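Local coordinates for coenzyme A transferase (PDB 3QLI), which probably transfers coenzyme A between acyl-CoA thioesters and free carboxylic acids such as acetate, at residues F128-P132 / V317-N321; I261-N267 / S291-M297. One frame throughout, in Å; residues are numbered along the deposited sequence.

Contact 1 (F128-P132 / V317-N321); sequences FHQAP and VDYVN
V317 drives both of its methyl groups into the turn F128-P132, and the two branches divide the work. CG2 lies over one face of the F128 ring, 3.8 Å from its centroid and displaced toward the rim, a CH-pi contact in which CE2 and CD2 are the nearest ring atoms. CG1, held between the backbone N and the carbonyl carbon (chi1 63°), turns instead to the P132 ring and meets CD at 3.6 Å. This buried half shows how one beta-branched residue can serve two partners. The contact joins two family regions: a 3-10 turn leading into helix 131-139, within the N-terminal one, rests against the short helix 317-320 of the C-terminal one. Toward solvent, at D318 and H129, the contact is looser and more polar. There D318 CA approaches H129 O at 3.4 Å in a bent CA-H...O contact, while D318 OD1 merely brushes P132 CG at 3.7 Å. The H129 imidazole leads away, with a weak hydrogen bond from ND1 to D365, but its CB touches N321 CB at 3.7 Å. N321 itself is buried, its amide ND2 donating to both E264 and D365.

Contact 2 (I261-N267 / S291-M297); sequences IHTEVLN and SVFTFAM
L266 and F293 meet beside a short parallel pairing, in which V265 bridges F295 and L266 bridges A296. Starting at its root, L266 CB touches F293 CG at 3.8 Å and also lies near A296 CB; with CG anti to the backbone N (chi1 -175°), the chain then carries CD2 over one face of the F293 ring, 4.1 Å from the centroid. On the V265 and F295 side of the ladder, V265 CG2 sits over the F295 ring and reaches M297 CE at 3.8 Å. The backbone holds the strands in step: L266 N donates to F295 O, and L266 O accepts from M297 N. A separate bridge joins H262 to V292. Between the two bridged regions, E264 O receives two N-H groups, from T294 at 2.9 Å and from F295 at 3.2 Å, so a single carbonyl spans the interruption. The E264 carboxylate lies nearly coplanar with the F295 ring, OE2 at the ring edge 3.6 Å from CE2, while OE1 accepts from N321. E264 is linked covalently to coenzyme A in a structure of this protein; backbone bonds fix the residue and the N321 bond orients its carboxylate, consistent with a glutamate placed to form the thioester.

How the contacts relate
The two contacts illustrate how distant parts of a chain converge on one site. Their centres lie about 13 Å apart, and in sequence contact 2 is nested within the long loop that contact 1 closes: 128-132 comes first, then 261-267, 291-297 and finally 317-321. Helix 317-320 connects them directly, since V320 O probably accepts a hydrogen bond from H262 NE2 at 2.8 Å, and V317 packs on T294. Contact 1 brings the N-terminal family region against the C-terminal one, whereas contact 2 pairs strands 265-266 and 295-296, close to strand 260-261 at the edge of the mixed sheet. With F128 and N321 both lying against E264, the covalent coenzyme A site sits where the two sides of contact 1 meet.

Contact 1 (F128-P132 / V317-N321)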
loop_
_atom_site.group_PDB
_atom_site.type_symbol
_atom_site.label_atom_id
_atom_site.label_comp_id
_atom_site.label_asym_id
_atom_site.label_seq_id
_atom_site.Cartn_x
_atom_site.Cartn_y
_atom_site.Cartn_z
ATOM N N PHE A 128 11.081 0.469 -0.522
ATOM C CA PHE A 128 12.222 1.096 0.139
ATOM C C PHE A 128 12.084 0.938 1.661
ATOM O O PHE A 128 13.070 0.708 2.351
ATOM C CB PHE A 128 12.322 2.568 -0.291
ATOM C CG PHE A 128 13.476 3.334 0.329
ATOM C CD1 PHE A 128 14.758 2.811 0.342
ATOM C CD2 PHE A 128 13.263 4.610 0.859
ATOM C CE1 PHE A 128 15.820 3.522 0.906
ATOM C CE2 PHE A 128 14.311 5.348 1.412
ATOM C CZ PHE A 128 15.599 4.805 1.442
ATOM N N HIS A 129 10.859 1.027 2.182
ATOM C CA HIS A 129 10.654 0.938 3.634
ATOM C C HIS A 129 11.029 -0.419 4.218
ATOM O O HIS A 129 11.233 -0.537 5.434
ATOM C CB HIS A 129 9.227 1.347 4.067
ATOM C CG HIS A 129 8.165 0.345 3.729
ATOM N ND1 HIS A 129 7.265 0.530 2.701
ATOM C CD2 HIS A 129 7.837 -0.839 4.302
ATOM C CE1 HIS A 129 6.443 -0.503 2.640
ATOM N NE2 HIS A 129 6.769 -1.350 3.599
ATOM N N GLN A 130 11.120 -1.432 3.359
ATOM C CA GLN A 130 11.487 -2.791 3.794
ATOM C C GLN A 130 12.937 -3.143 3.457
ATOM O O GLN A 130 13.370 -4.274 3.670
ATOM C CB GLN A 130 10.547 -3.833 3.161
ATOM C CG GLN A 130 9.114 -3.661 3.602
ATOM C CD GLN A 130 8.116 -4.427 2.743
ATOM O OE1 GLN A 130 8.441 -4.919 1.655
ATOM N NE2 GLN A 130 6.893 -4.520 3.229
ATOM N N ALA A 131 13.689 -2.168 2.956
ATOM C CA ALA A 131 15.071 -2.411 2.519
ATOM C C ALA A 131 15.988 -3.003 3.588
ATOM O O ALA A 131 16.790 -3.879 3.281
ATOM C CB ALA A 131 15.696 -1.147 1.915
ATOM N N PRO A 132 15.885 -2.530 4.842
ATOM C CA PRO A 132 16.807 -3.086 5.838
ATOM C C PRO A 132 16.616 -4.591 5.975
ATOM O O PRO A 132 17.582 -5.357 5.920
ATOM C CB PRO A 132 16.415 -2.342 7.136
ATOM C CG PRO A 132 15.814 -1.029 6.642
ATOM C CD PRO A 132 15.044 -1.449 5.401
ATOM N N VAL A 317 15.053 3.681 7.701
ATOM C CA VAL A 317 13.915 3.853 6.799
ATOM C C VAL A 317 12.696 3.037 7.228
ATOM O O VAL A 317 11.564 3.432 6.968
ATOM C CB VAL A 317 14.301 3.558 5.329
ATOM C CG1 VAL A 317 14.744 2.084 5.171
ATOM C CG2 VAL A 317 13.156 3.927 4.386
ATOM N N ASP A 318 12.915 1.925 7.926
ATOM C CA ASP A 318 11.778 1.117 8.362
ATOM C C ASP A 318 11.017 1.786 9.511
ATOM O O ASP A 318 9.910 1.374 9.848
ATOM C CB ASP A 318 12.195 -0.320 8.718
ATOM C CG ASP A 318 13.319 -0.379 9.754
ATOM O OD1 ASP A 318 14.303 0.391 9.671
ATOM O OD2 ASP A 318 13.219 -1.225 10.660
ATOM N N TYR A 319 11.606 2.825 10.098
ATOM C CA TYR A 319 10.875 3.693 11.039
ATOM C C TYR A 319 10.269 4.875 10.298
ATOM O O TYR A 319 9.058 5.130 10.351
ATOM C CB TYR A 319 11.821 4.206 12.131
ATOM C CG TYR A 319 11.234 5.240 13.091
ATOM C CD1 TYR A 319 10.565 4.845 14.244
ATOM C CD2 TYR A 319 11.368 6.608 12.853
ATOM C CE1 TYR A 319 10.039 5.772 15.123
ATOM C CE2 TYR A 319 10.839 7.541 13.730
ATOM C CZ TYR A 319 10.176 7.113 14.867
ATOM O OH TYR A 319 9.653 8.036 15.758
ATOM N N VAL A 320 11.126 5.610 9.605
ATOM C CA VAL A 320 10.714 6.874 9.016
ATOM C C VAL A 320 9.578 6.695 8.021
ATOM O O VAL A 320 8.634 7.501 7.997
ATOM C CB VAL A 320 11.894 7.564 8.309
ATOM C CG1 VAL A 320 11.404 8.765 7.505
ATOM C CG2 VAL A 320 12.968 7.964 9.336
ATOM N N ASN A 321 9.674 5.654 7.196
ATOM C CA ASN A 321 8.690 5.424 6.140
ATOM C C ASN A 321 7.589 4.434 6.536
ATOM O O ASN A 321 6.852 3.970 5.678
ATOM C CB ASN A 321 9.369 4.937 4.841
ATOM C CG ASN A 321 10.018 6.065 4.065
ATOM O OD1 ASN A 321 10.779 6.851 4.625
ATOM N ND2 ASN A 321 9.683 6.182 2.771
#

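Contact 2 (I261-N267 / S291-M297)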
loop_
_atom_site.group_PDB
_atom_site.type_symbol
_atom_site.label_atom_id
_atom_site.label_comp_id
_atom_site.label_asym_id
_atom_site.label_seq_id
_atom_site.Cartn_x
_atom_site.Cartn_y
_atom_site.Cartn_z
ATOM N N ILE A 261 9.411 18.439 11.236
ATOM C CA ILE A 261 9.911 17.697 10.084
ATOM C C ILE A 261 9.960 16.206 10.391
ATOM O O ILE A 261 10.535 15.789 11.396
ATOM C CB ILE A 261 11.335 18.157 9.676
ATOM C CG1 ILE A 261 11.302 19.561 9.055
ATOM C CG2 ILE A 261 11.966 17.161 8.681
ATOM C CD1 ILE A 261 12.687 20.126 8.779
ATOM N N HIS A 262 9.323 15.417 9.533
ATOM C CA HIS A 262 9.501 13.965 9.514
ATOM C C HIS A 262 9.421 13.570 8.053
ATOM O O HIS A 262 8.325 13.407 7.485
ATOM C CB HIS A 262 8.409 13.261 10.328
ATOM C CG HIS A 262 8.521 11.765 10.320
ATOM N ND1 HIS A 262 8.909 11.036 11.426
ATOM C CD2 HIS A 262 8.301 10.861 9.334
ATOM C CE1 HIS A 262 8.913 9.749 11.123
ATOM N NE2 HIS A 262 8.537 9.615 9.860
ATOM N N THR A 263 10.590 13.438 7.438
ATOM C CA THR A 263 10.683 13.373 5.997
ATOM C C THR A 263 11.551 12.180 5.623
ATOM O O THR A 263 12.357 11.719 6.435
ATOM C CB THR A 263 11.289 14.684 5.468
ATOM O OG1 THR A 263 11.208 14.715 4.036
ATOM C CG2 THR A 263 12.754 14.843 5.941
ATOM N N GLU A 264 11.371 11.652 4.417
ATOM C CA GLU A 264 12.277 10.605 3.951
ATOM C C GLU A 264 13.621 11.232 3.603
ATOM O O GLU A 264 14.638 10.913 4.215
ATOM C CB GLU A 264 11.703 9.872 2.745
ATOM C CG GLU A 264 12.593 8.717 2.243
ATOM C CD GLU A 264 12.166 8.243 0.862
ATOM O OE1 GLU A 264 11.011 7.796 0.717
ATOM O OE2 GLU A 264 12.984 8.337 -0.075
ATOM N N VAL A 265 13.624 12.131 2.624
ATOM C CA VAL A 265 14.846 12.847 2.273
ATOM C C VAL A 265 14.873 14.254 2.889
ATOM O O VAL A 265 13.890 15.010 2.816
ATOM C CB VAL A 265 15.048 12.955 0.731
ATOM C CG1 VAL A 265 13.981 13.816 0.123
ATOM C CG2 VAL A 265 16.424 13.547 0.397
ATOM N N LEU A 266 16.004 14.599 3.494
ATOM C CA LEU A 266 16.216 15.960 3.993
ATOM C C LEU A 266 16.870 16.781 2.881
ATOM O O LEU A 266 17.905 16.379 2.334
ATOM C CB LEU A 266 17.100 15.968 5.233
ATOM C CG LEU A 266 17.315 17.309 5.955
ATOM C CD1 LEU A 266 15.998 17.825 6.544
ATOM C CD2 LEU A 266 18.358 17.151 7.072
ATOM N N ASN A 267 16.242 17.904 2.537
ATOM C CA ASN A 267 16.667 18.740 1.410
ATOM C C ASN A 267 17.023 20.158 1.863
ATOM O O ASN A 267 16.711 20.555 2.990
ATOM C CB ASN A 267 15.575 18.792 0.331
ATOM C CG ASN A 267 14.313 19.496 0.809
ATOM O OD1 ASN A 267 14.241 19.963 1.942
ATOM N ND2 ASN A 267 13.312 19.588 -0.065
ATOM N N SER A 291 14.235 17.210 14.073
ATOM C CA SER A 291 13.845 16.973 12.691
ATOM C C SER A 291 14.339 15.586 12.287
ATOM O O SER A 291 15.535 15.296 12.373
ATOM C CB SER A 291 14.452 18.030 11.762
ATOM O OG SER A 291 13.924 19.321 12.020
ATOM N N VAL A 292 13.412 14.732 11.866
ATOM C CA VAL A 292 13.735 13.338 11.526
ATOM C C VAL A 292 13.786 13.145 10.016
ATOM O O VAL A 292 12.924 13.673 9.289
ATOM C CB VAL A 292 12.696 12.371 12.153
ATOM C CG1 VAL A 292 12.822 10.972 11.574
ATOM C CG2 VAL A 292 12.857 12.342 13.677
ATOM N N PHE A 293 14.803 12.406 9.548
ATOM C CA PHE A 293 14.969 12.089 8.129
ATOM C C PHE A 293 15.698 10.748 8.011
ATOM O O PHE A 293 16.291 10.281 8.983
ATOM C CB PHE A 293 15.772 13.181 7.403
ATOM C CG PHE A 293 17.244 13.206 7.773
ATOM C CD1 PHE A 293 18.201 12.683 6.912
ATOM C CD2 PHE A 293 17.661 13.737 8.997
ATOM C CE1 PHE A 293 19.553 12.693 7.245
ATOM C CE2 PHE A 293 19.013 13.755 9.347
ATOM C CZ PHE A 293 19.963 13.233 8.471
ATOM N N THR A 294 15.651 10.122 6.838
ATOM C CA THR A 294 16.353 8.847 6.669
ATOM C C THR A 294 17.586 8.923 5.754
ATOM O O THR A 294 18.527 8.158 5.932
ATOM C CB THR A 294 15.406 7.689 6.260
ATOM O OG1 THR A 294 15.951 6.451 6.729
ATOM C CG2 THR A 294 15.189 7.622 4.745
ATOM N N PHE A 295 17.588 9.843 4.795
ATOM C CA PHE A 295 18.832 10.211 4.110
ATOM C C PHE A 295 18.742 11.659 3.599
ATOM O O PHE A 295 17.642 12.225 3.488
ATOM C CB PHE A 295 19.222 9.182 3.022
ATOM C CG PHE A 295 18.470 9.328 1.718
ATOM C CD1 PHE A 295 19.078 9.925 0.619
ATOM C CD2 PHE A 295 17.168 8.860 1.586
ATOM C CE1 PHE A 295 18.404 10.064 -0.588
ATOM C CE2 PHE A 295 16.484 8.986 0.379
ATOM C CZ PHE A 295 17.103 9.585 -0.709
ATOM N N ALA A 296 19.897 12.265 3.330
ATOM C CA ALA A 296 19.948 13.681 2.964
ATOM C C ALA A 296 20.629 13.885 1.619
ATOM O O ALA A 296 21.615 13.224 1.316
ATOM C CB ALA A 296 20.686 14.461 4.027
ATOM N N MET A 297 20.112 14.829 0.835
ATOM C CA MET A 297 20.719 15.208 -0.445
ATOM C C MET A 297 20.655 16.715 -0.541
ATOM O O MET A 297 19.682 17.304 -0.116
ATOM C CB MET A 297 19.938 14.600 -1.621
ATOM C CG MET A 297 19.985 13.063 -1.682
ATOM S SD MET A 297 19.345 12.403 -3.243
ATOM C CE MET A 297 17.602 12.673 -3.084
#